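Local structure of saframycin Mx1 synthetase B (Legionella pneumophila subsp. pneumophila, 3KXW) at residues K346-A351 against L443-E448; D397-I402 against Y452-I457. The protein belongs to the ANL superfamily of AMP-binding enzymes, which pair a large N-terminal part with a smaller C-terminal domain. All blocks are in the same frame, centred on the assembly; numbering follows the deposited sequence.

Both contacts are partly buried and reach the same antiparallel sheet, about 9 Å apart between their centres. Interaction 1 brings strand 347-350, part of a separate two-stranded pair, against strand 442-447; interaction 2 sets strand 400-405 across from strand 450-456, and strand 442-447 is a neighbour of both. They meet where Leu348 packs on Tyr452 and where His447 is hydrogen-bonded to Asp397. Interaction 1 is one leucine on two rings, with charged residues at its exposed end. Interaction 2 is three separate touches: methyl on methyl, methyl on a hydroxyl, and methyl against the buried carboxylate of Glu401; its second strand also lines the pocket of the bound 5'-O-[(S)-(dodecanoyloxy)(hydroxy)phosphoryl]adenosine.

Interaction 1. Residues K346-A351 against L443-E448; sequences KTLTLA and LGFLHE
Leu348 carries this contact, reaching from strand 347-350 to two rings on strand 442-447. Its CD1 lies at the edge of the Phe445 ring, nearly in its plane and 3.7 Å from CE1. The same methyl sits over a face of His447, 4.1 Å from the ring centroid and 26° off the normal, a CH-pi contact. The second methyl, CD2, rests 4.0 Å from His447 NE2, so the fork straddles one face, CD1 over the ring and CD2 out toward the CD2-NE2 rim. Phe445 holds its CG between its own backbone N and carbonyl carbon (chi1 64°), which swings the ring out toward Leu348.

The tight part ends there. Leu350 stands farther back, its CD2 4.6 Å from Phe445 CZ, and the backbones themselves remain apart: the nearest CA atoms, of Leu348 and His447, are 9.3 Å from each other. Tyr452 of strand 450-456 adds to the packing, touching Leu348 and meeting the Phe445 ring with the two planes almost parallel. At the solvent end Lys346 and Glu448 are both exposed and neither side chain comes within 5 Å of the opposing segment; Lys346 NZ instead makes a salt bridge with Glu450. Glu448 takes part through its aliphatic stem, its CG lying 3.4 Å above the plane of the His447 ring, on the face opposite Leu348 CD1 and toward the rim.

His447 is therefore packed on both faces by carbon, and its ND1 is hydrogen-bonded to Asp397 OD1. That bond should fix the rotation of the ring, and the nearby carboxylate would tend to polarise it. Two separate sheets thus meet through dispersion and CH-pi contact, while the polar bonds of Lys346 and His447 go to partners outside both segments.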
loop_
_atom_site.group_PDB
_atom_site.type_symbol
_atom_site.label_atom_id
_atom_site.label_comp_id
_atom_site.label_asym_id
_atom_site.label_seq_id
_atom_site.Cartn_x
_atom_site.Cartn_y
_atom_site.Cartn_z
ATOM N N LYS A 346 -14.045 -17.135 3.976
ATOM C CA LYS A 346 -14.229 -17.902 5.200
ATOM C C LYS A 346 -13.735 -17.181 6.444
ATOM O O LYS A 346 -12.846 -16.333 6.372
ATOM C CB LYS A 346 -13.538 -19.264 5.065
ATOM C CG LYS A 346 -14.066 -20.082 3.865
ATOM C CD LYS A 346 -13.381 -21.433 3.799
ATOM C CE LYS A 346 -13.875 -22.267 2.625
ATOM N NZ LYS A 346 -13.433 -21.677 1.315
ATOM N N THR A 347 -14.325 -17.517 7.586
ATOM C CA THR A 347 -13.858 -17.021 8.870
ATOM C C THR A 347 -13.706 -18.179 9.855
ATOM O O THR A 347 -14.284 -19.251 9.664
ATOM C CB THR A 347 -14.779 -15.912 9.474
ATOM O OG1 THR A 347 -16.040 -16.466 9.872
ATOM C CG2 THR A 347 -15.008 -14.779 8.468
ATOM N N LEU A 348 -12.898 -17.970 10.886
ATOM C CA LEU A 348 -12.816 -18.923 11.996
ATOM C C LEU A 348 -13.015 -18.211 13.316
ATOM O O LEU A 348 -12.682 -17.037 13.456
ATOM C CB LEU A 348 -11.465 -19.620 12.009
ATOM C CG LEU A 348 -11.230 -20.636 10.899
ATOM C CD1 LEU A 348 -9.746 -21.020 10.909
ATOM C CD2 LEU A 348 -12.150 -21.839 11.099
ATOM N N THR A 349 -13.570 -18.920 14.291
ATOM C CA THR A 349 -13.799 -18.333 15.595
ATOM C C THR A 349 -12.829 -18.937 16.577
ATOM O O THR A 349 -12.841 -20.147 16.809
ATOM C CB THR A 349 -15.230 -18.581 16.082
ATOM O OG1 THR A 349 -16.160 -18.090 15.105
ATOM C CG2 THR A 349 -15.460 -17.884 17.410
ATOM N N LEU A 350 -11.959 -18.104 17.132
ATOM C CA LEU A 350 -10.997 -18.582 18.101
ATOM C C LEU A 350 -11.473 -18.262 19.512
ATOM O O LEU A 350 -12.169 -17.261 19.743
ATOM C CB LEU A 350 -9.614 -17.961 17.890
ATOM C CG LEU A 350 -8.969 -17.891 16.504
ATOM C CD1 LEU A 350 -7.456 -18.004 16.615
ATOM C CD2 LEU A 350 -9.529 -18.914 15.530
ATOM N N ALA A 351 -11.069 -19.110 20.454
ATOM C CA ALA A 351 -11.340 -18.900 21.874
ATOM C C ALA A 351 -10.527 -17.748 22.453
ATOM O O ALA A 351 -9.432 -17.446 21.981
ATOM C CB ALA A 351 -11.050 -20.191 22.657
ATOM N N LEU A 443 3.085 -13.990 11.306
ATOM C CA LEU A 443 2.653 -15.232 11.940
ATOM C C LEU A 443 1.255 -15.581 11.431
ATOM O O LEU A 443 0.441 -14.695 11.195
ATOM C CB LEU A 443 2.583 -15.099 13.456
ATOM C CG LEU A 443 3.899 -14.919 14.210
ATOM C CD1 LEU A 443 3.640 -14.711 15.694
ATOM C CD2 LEU A 443 4.810 -16.116 13.989
ATOM N N GLY A 444 0.998 -16.864 11.259
ATOM C CA GLY A 444 -0.333 -17.313 10.891
ATOM C C GLY A 444 -0.390 -18.826 10.903
ATOM O O GLY A 444 0.539 -19.497 11.331
ATOM N N PHE A 445 -1.484 -19.349 10.383
ATOM C CA PHE A 445 -1.663 -20.773 10.308
ATOM C C PHE A 445 -2.485 -21.141 9.089
ATOM O O PHE A 445 -3.240 -20.334 8.578
ATOM C CB PHE A 445 -2.313 -21.291 11.603
ATOM C CG PHE A 445 -3.720 -20.771 11.855
ATOM C CD1 PHE A 445 -4.834 -21.497 11.451
ATOM C CD2 PHE A 445 -3.918 -19.579 12.530
ATOM C CE1 PHE A 445 -6.140 -21.032 11.704
ATOM C CE2 PHE A 445 -5.205 -19.101 12.777
ATOM C CZ PHE A 445 -6.320 -19.843 12.365
ATOM N N LEU A 446 -2.319 -22.376 8.630
ATOM C CA LEU A 446 -3.114 -22.911 7.532
ATOM C C LEU A 446 -4.227 -23.783 8.101
ATOM O O LEU A 446 -3.993 -24.611 8.987
ATOM C CB LEU A 446 -2.237 -23.752 6.608
ATOM C CG LEU A 446 -1.323 -22.925 5.671
ATOM C CD1 LEU A 446 -0.261 -23.778 4.965
ATOM C CD2 LEU A 446 -2.154 -22.182 4.632
ATOM N N HIS A 447 -5.425 -23.596 7.572
ATOM C CA HIS A 447 -6.563 -24.411 7.951
ATOM C C HIS A 447 -7.353 -24.764 6.696
ATOM O O HIS A 447 -7.883 -23.884 6.020
ATOM C CB HIS A 447 -7.429 -23.643 8.950
ATOM C CG HIS A 447 -8.661 -24.385 9.380
ATOM N ND1 HIS A 447 -8.664 -25.263 10.443
ATOM C CD2 HIS A 447 -9.929 -24.368 8.903
ATOM C CE1 HIS A 447 -9.876 -25.768 10.592
ATOM N NE2 HIS A 447 -10.664 -25.240 9.671
ATOM N N GLU A 448 -7.430 -26.047 6.367
ATOM C CA GLU A 448 -8.127 -26.469 5.142
ATOM C C GLU A 448 -7.658 -25.664 3.928
ATOM O O GLU A 448 -8.453 -25.161 3.108
ATOM C CB GLU A 448 -9.632 -26.390 5.347
ATOM C CG GLU A 448 -10.002 -27.107 6.638
ATOM C CD GLU A 448 -11.478 -27.336 6.816
ATOM O OE1 GLU A 448 -12.285 -26.662 6.149
ATOM O OE2 GLU A 448 -11.830 -28.198 7.657
#

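Interaction 2. Residues D397-I402 against Y452-I457; sequences DQVGEI and YVTGRI. With 1ZZ (5'-O-[(S)-(dodecanoyloxy)(hydroxy)phosphoryl]adenosine), chain B.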
loop_
_atom_site.group_PDB
_atom_site.type_symbol
_atom_site.label_atom_id
_atom_site.label_comp_id
_atom_site.label_asym_id
_atom_site.label_seq_id
_atom_site.Cartn_x
_atom_site.Cartn_y
_atom_site.Cartn_z
ATOM N N ASP A 397 -3.403 -25.776 11.692
ATOM C CA ASP A 397 -3.946 -25.220 12.931
ATOM C C ASP A 397 -2.864 -25.003 13.971
ATOM O O ASP A 397 -3.129 -24.984 15.173
ATOM C CB ASP A 397 -5.069 -26.106 13.498
ATOM C CG ASP A 397 -6.240 -26.203 12.567
ATOM O OD1 ASP A 397 -6.401 -25.303 11.719
ATOM O OD2 ASP A 397 -7.013 -27.159 12.670
ATOM N N GLN A 398 -1.631 -24.832 13.503
ATOM C CA GLN A 398 -0.536 -24.460 14.401
ATOM C C GLN A 398 0.159 -23.207 13.884
ATOM O O GLN A 398 0.521 -23.125 12.709
ATOM C CB GLN A 398 0.478 -25.592 14.543
ATOM C CG GLN A 398 1.613 -25.263 15.526
ATOM C CD GLN A 398 2.456 -26.477 15.841
ATOM O OE1 GLN A 398 2.782 -27.262 14.960
ATOM N NE2 GLN A 398 2.798 -26.647 17.114
ATOM N N VAL A 399 0.334 -22.237 14.769
ATOM C CA VAL A 399 0.828 -20.927 14.385
ATOM C C VAL A 399 2.348 -20.901 14.277
ATOM O O VAL A 399 3.059 -21.273 15.205
ATOM C CB VAL A 399 0.365 -19.821 15.375
ATOM C CG1 VAL A 399 0.959 -18.480 14.981
ATOM C CG2 VAL A 399 -1.160 -19.742 15.416
ATOM N N GLY A 400 2.841 -20.437 13.129
ATOM C CA GLY A 400 4.267 -20.280 12.929
ATOM C C GLY A 400 4.496 -19.137 11.962
ATOM O O GLY A 400 3.561 -18.404 11.628
ATOM N N GLU A 401 5.737 -18.978 11.523
ATOM C CA GLU A 401 6.049 -17.932 10.573
ATOM C C GLU A 401 5.625 -18.326 9.166
ATOM O O GLU A 401 5.748 -19.475 8.758
ATOM C CB GLU A 401 7.529 -17.548 10.603
ATOM C CG GLU A 401 7.836 -16.342 9.714
ATOM C CD GLU A 401 9.312 -15.945 9.726
ATOM O OE1 GLU A 401 10.171 -16.785 10.079
ATOM O OE2 GLU A 401 9.632 -14.799 9.371
ATOM N N ILE A 402 5.117 -17.347 8.426
ATOM C CA ILE A 402 4.714 -17.582 7.063
ATOM C C ILE A 402 5.968 -17.529 6.205
ATOM O O ILE A 402 6.628 -16.499 6.127
ATOM C CB ILE A 402 3.660 -16.547 6.627
ATOM C CG1 ILE A 402 2.380 -16.759 7.463
ATOM C CG2 ILE A 402 3.385 -16.650 5.115
ATOM C CD1 ILE A 402 1.392 -15.594 7.431
ATOM N N TYR A 452 -4.644 -18.051 7.538
ATOM C CA TYR A 452 -5.154 -17.138 8.541
ATOM C C TYR A 452 -3.975 -16.397 9.159
ATOM O O TYR A 452 -3.164 -16.986 9.862
ATOM C CB TYR A 452 -5.970 -17.904 9.592
ATOM C CG TYR A 452 -7.247 -18.449 8.987
ATOM C CD1 TYR A 452 -8.438 -17.761 9.109
ATOM C CD2 TYR A 452 -7.244 -19.636 8.260
ATOM C CE1 TYR A 452 -9.604 -18.247 8.546
ATOM C CE2 TYR A 452 -8.407 -20.129 7.681
ATOM C CZ TYR A 452 -9.577 -19.415 7.826
ATOM O OH TYR A 452 -10.749 -19.885 7.264
ATOM N N VAL A 453 -3.840 -15.114 8.829
ATOM C CA VAL A 453 -2.758 -14.301 9.380
ATOM C C VAL A 453 -3.116 -13.862 10.807
ATOM O O VAL A 453 -4.200 -13.343 11.055
ATOM C CB VAL A 453 -2.460 -13.077 8.479
ATOM C CG1 VAL A 453 -1.320 -12.235 9.063
ATOM C CG2 VAL A 453 -2.140 -13.526 7.069
ATOM N N THR A 454 -2.216 -14.096 11.759
ATOM C CA THR A 454 -2.526 -13.804 13.159
ATOM C C THR A 454 -1.791 -12.586 13.738
ATOM O O THR A 454 -2.203 -12.038 14.755
ATOM C CB THR A 454 -2.276 -15.036 14.086
ATOM O OG1 THR A 454 -0.931 -15.503 13.933
ATOM C CG2 THR A 454 -3.225 -16.174 13.755
ATOM N N GLY A 455 -0.685 -12.189 13.124
ATOM C CA GLY A 455 0.106 -11.097 13.671
ATOM C C GLY A 455 1.508 -11.057 13.106
ATOM O O GLY A 455 1.778 -11.687 12.080
ATOM N N ARG A 456 2.394 -10.327 13.787
ATOM C CA ARG A 456 3.802 -10.216 13.410
ATOM C C ARG A 456 4.617 -10.898 14.492
ATOM O O ARG A 456 4.203 -10.929 15.644
ATOM C CB ARG A 456 4.237 -8.747 13.344
ATOM C CG ARG A 456 3.579 -7.893 12.272
ATOM C CD ARG A 456 4.221 -8.067 10.912
ATOM N NE ARG A 456 5.665 -7.774 10.893
ATOM C CZ ARG A 456 6.483 -8.144 9.904
ATOM N NH1 ARG A 456 6.016 -8.827 8.869
ATOM N NH2 ARG A 456 7.773 -7.852 9.955
ATOM N N ILE A 457 5.762 -11.467 14.126
ATOM C CA ILE A 457 6.659 -12.034 15.125
ATOM C C ILE A 457 7.020 -10.969 16.169
ATOM O O ILE A 457 6.957 -11.196 17.387
ATOM C CB ILE A 457 7.950 -12.568 14.484
ATOM C CG1 ILE A 457 7.658 -13.838 13.664
ATOM C CG2 ILE A 457 8.995 -12.848 15.554
ATOM C CD1 ILE A 457 8.899 -14.414 12.966
HETATM P P 1ZZ B . 4.027 -4.409 2.010
HETATM C C1 1ZZ B . -5.593 -5.947 -8.903
HETATM N N1 1ZZ B . -0.275 -7.734 5.438
HETATM O O1 1ZZ B . 0.821 -4.943 1.776
HETATM C C2 1ZZ B . -5.283 -5.834 -7.405
HETATM N N2 1ZZ B . -1.667 -8.447 3.840
HETATM O O2 1ZZ B . 2.954 -4.814 0.806
HETATM C C3 1ZZ B . -4.524 -7.059 -6.880
HETATM N N3 1ZZ B . -1.591 -8.682 7.499
HETATM O O3 1ZZ B . 5.332 -4.937 1.673
HETATM C C4 1ZZ B . -3.851 -6.749 -5.534
HETATM N N4 1ZZ B . -3.615 -9.796 6.813
HETATM O O4 1ZZ B . 4.069 -2.799 2.117
HETATM C C5 1ZZ B . -3.465 -8.015 -4.752
HETATM N N5 1ZZ B . -4.283 -10.114 4.597
HETATM O O5 1ZZ B . 3.518 -4.984 3.491
HETATM C C6 1ZZ B . -2.922 -7.586 -3.381
HETATM O O6 1ZZ B . 1.582 -6.100 5.247
HETATM C C7 1ZZ B . -2.581 -8.604 -2.266
HETATM O O7 1ZZ B . 2.390 -7.880 7.402
HETATM C C8 1ZZ B . -2.175 -8.092 -0.870
HETATM O O8 1ZZ B . 3.994 -8.513 5.625
HETATM C C9 1ZZ B . -0.681 -7.733 -0.880
HETATM C C10 1ZZ B . -0.288 -6.610 0.109
HETATM C C11 1ZZ B . 1.169 -6.171 -0.211
HETATM C C12 1ZZ B . 1.813 -5.626 1.078
HETATM C C13 1ZZ B . 3.206 -6.348 3.674
HETATM C C14 1ZZ B . 2.773 -6.564 4.986
HETATM C C15 1ZZ B . 2.751 -8.084 5.387
HETATM C C16 1ZZ B . 1.932 -8.147 6.422
HETATM C C17 1ZZ B . 0.898 -7.225 5.992
HETATM C C18 1ZZ B . -0.573 -7.807 4.017
HETATM C C19 1ZZ B . -2.184 -8.803 5.196
HETATM C C20 1ZZ B . -1.337 -8.424 6.108
HETATM C C21 1ZZ B . -2.694 -9.296 7.853
HETATM C C22 1ZZ B . -3.408 -9.590 5.615
#
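Val399 and Thr454 face each other with CA atoms 8.0 Å apart, where the touching parts of the two segments run 89° to one another: the backbones cross and contact is left to side chains. Thr454 and Gly455 form a classic beta bulge opposite Leu443. Val399 CG1 and Thr454 OG1 meet tip to tip at 3.7 Å, the hydroxyl having a weak hydrogen bond to Leu443 O. Glu401 has its CG anti to the backbone N (chi1 -174°) and the chain straight beyond it; Ile457 crosses it at about a right angle, its CD1 3.6 Å from Glu401 CD. That carboxylate is well gripped, OE2 by Gly441 N and OE1 by Arg439 and Trp403. Ile402 CD1 and Val453 CG2 touch at 4.1 Å, while the other methyl of Val453, CG1, packs 3.5 Å from C21 in the adenine ring of the ligand. Arg456, bent along its chain, puts NH1 3.8 Å from the ligand's O8; its salt bridge is to Asp442, whose other oxygen is hydrogen-bonded to the ligand. Strand 442-447 pairs with strands 400-405 and 450-456, and Tyr327 of strand 323-328 packs against both Ile402 and Val453.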